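Local coordinates for cellulase (PDB 5E09), which probably hydrolyses internal beta-1,4-glucosidic bonds of cellulose as a halophilic family 5 glycoside hydrolase carrying a family 46 carbohydrate-binding module, at residues H115-D118 with E119-K123. Sequence-based numbering, arbitrary orientation.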
loop_
_atom_site.group_PDB
_atom_site.type_symbol
_atom_site.label_atom_id
_atom_site.label_comp_id
_atom_site.label_asym_id
_atom_site.label_seq_id
_atom_site.Cartn_x
_atom_site.Cartn_y
_atom_site.Cartn_z
ATOM N N HIS A 115 4.355 6.466 -31.524
ATOM C CA HIS A 115 3.704 7.306 -32.517
ATOM C C HIS A 115 4.067 8.778 -32.376
ATOM O O HIS A 115 3.411 9.640 -32.955
ATOM C CB HIS A 115 2.188 7.129 -32.423
ATOM C CG HIS A 115 1.737 5.719 -32.633
ATOM N ND1 HIS A 115 2.283 4.899 -33.601
ATOM C CD2 HIS A 115 0.812 4.970 -31.989
ATOM C CE1 HIS A 115 1.707 3.714 -33.549
ATOM N NE2 HIS A 115 0.808 3.729 -32.579
ATOM N N ASN A 116 5.116 9.061 -31.612
ATOM C CA ASN A 116 5.521 10.437 -31.354
ATOM C C ASN A 116 6.998 10.552 -30.988
ATOM O O ASN A 116 7.437 11.560 -30.428
ATOM C CB ASN A 116 4.558 11.091 -30.361
ATOM C CG ASN A 116 4.677 12.599 -30.331
ATOM O OD1 ASN A 116 5.177 13.214 -31.273
ATOM N ND2 ASN A 116 4.222 13.206 -29.237
ATOM N N TYR A 117 7.749 9.503 -31.316
ATOM C CA TYR A 117 9.139 9.340 -30.897
ATOM C C TYR A 117 10.000 10.584 -30.713
ATOM O O TYR A 117 10.546 10.813 -29.630
ATOM C CB TYR A 117 9.864 8.385 -31.846
ATOM C CG TYR A 117 11.174 7.873 -31.290
ATOM C CD1 TYR A 117 11.210 6.742 -30.488
ATOM C CD2 TYR A 117 12.372 8.527 -31.555
ATOM C CE1 TYR A 117 12.394 6.275 -29.971
ATOM C CE2 TYR A 117 13.566 8.064 -31.037
ATOM C CZ TYR A 117 13.570 6.936 -30.247
ATOM O OH TYR A 117 14.755 6.461 -29.730
ATOM N N ASP A 118 10.128 11.375 -31.773
ATOM C CA ASP A 118 11.083 12.477 -31.784
ATOM C C ASP A 118 10.761 13.516 -30.718
ATOM O O ASP A 118 11.656 13.980 -30.003
ATOM C CB ASP A 118 11.135 13.124 -33.170
ATOM C CG ASP A 118 11.669 12.175 -34.243
ATOM O OD1 ASP A 118 12.482 11.285 -33.910
ATOM O OD2 ASP A 118 11.274 12.312 -35.422
ATOM N N GLU A 119 9.486 13.867 -30.595
ATOM C CA GLU A 119 9.076 14.845 -29.594
ATOM C C GLU A 119 9.298 14.319 -28.179
ATOM O O GLU A 119 9.813 15.034 -27.321
ATOM C CB GLU A 119 7.607 15.233 -29.769
ATOM C CG GLU A 119 7.161 16.317 -28.789
ATOM C CD GLU A 119 5.659 16.549 -28.797
ATOM O OE1 GLU A 119 4.929 15.711 -29.370
ATOM O OE2 GLU A 119 5.210 17.570 -28.230
ATOM N N VAL A 120 8.906 13.073 -27.941
ATOM C CA VAL A 120 9.038 12.483 -26.616
ATOM C C VAL A 120 10.504 12.439 -26.190
ATOM O O VAL A 120 10.854 12.890 -25.094
ATOM C CB VAL A 120 8.435 11.071 -26.564
ATOM C CG1 VAL A 120 8.850 10.364 -25.282
ATOM C CG2 VAL A 120 6.915 11.146 -26.673
HETATM N N MSE A 121 11.361 11.920 -27.067
HETATM C CA MSE A 121 12.796 11.927 -26.811
HETATM C C MSE A 121 13.317 13.337 -26.562
HETATM O O MSE A 121 14.171 13.545 -25.700
HETATM C CB MSE A 121 13.553 11.300 -27.974
HETATM C CG MSE A 121 13.271 9.829 -28.146
HETATM SE SE MSE A 121 13.758 8.783 -26.564
HETATM C CE MSE A 121 15.691 9.032 -26.661
ATOM N N ALA A 122 12.798 14.303 -27.313
ATOM C CA ALA A 122 13.226 15.690 -27.145
ATOM C C ALA A 122 12.893 16.232 -25.748
ATOM O O ALA A 122 13.757 16.805 -25.076
ATOM C CB ALA A 122 12.601 16.569 -28.217
ATOM N N LYS A 123 11.645 16.048 -25.318
ATOM C CA LYS A 123 11.193 16.528 -24.010
ATOM C C LYS A 123 11.919 15.824 -22.874
ATOM O O LYS A 123 12.326 16.450 -21.904
ATOM C CB LYS A 123 9.688 16.320 -23.834
ATOM C CG LYS A 123 8.819 17.071 -24.808
ATOM C CD LYS A 123 7.344 16.908 -24.469
ATOM C CE LYS A 123 7.017 17.509 -23.113
ATOM N NZ LYS A 123 5.551 17.471 -22.830
#
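Asn116 and Glu119 both set CG opposite the backbone N (chi1 -164° and -177°), and the glutamate chain stays extended beyond it. The amide and the carboxylate therefore meet three residues apart. Asn116 ND2 donates to Glu119 OE1 at 2.6 Å, a short bond. The acceptor lies close to the amide plane of Asn116. The carboxylate plane is turned steeply against the amide, and ND2 meets OE1 on its anti side, clearly out of the carboxylate plane. With an alanine in place of Asn116, Glu119 OE1 would probably lose this donor and the carboxylate would be freer to turn.

The pair sits at the start of helix 117-134, on the surface of the family 5 catalytic domain, an eight-stranded beta/alpha barrel. Here the backbone passes into regular i to i+4 bonding. Val120 N reaches Asn116 O at 3.3 Å, and Glu119 N adds a weak bond to the same oxygen. Met121 N then bonds Tyr117 O at 2.9 Å, and Ala122 N bonds Asp118 O.

Tyr117 and Met121 (a selenomethionine) make a second side-chain contact. Met121 CG, set opposite the carbonyl carbon by chi1, lies over one face of the ring; the bends at chi2 and chi3 then place SE and CE. CG stands 3.7 Å from the Tyr117 ring centroid, a CH-pi contact displaced toward the CE2 rim. Met121 SE is farther out, 4.6 Å from the Tyr117 ring centroid, in an oblique Met-aromatic contact. Both side chains reach helix 161-181: Tyr117 OH is hydrogen-bonded to Glu169 OE1, and the Met121 side chain packs on Leu170 and Ala173.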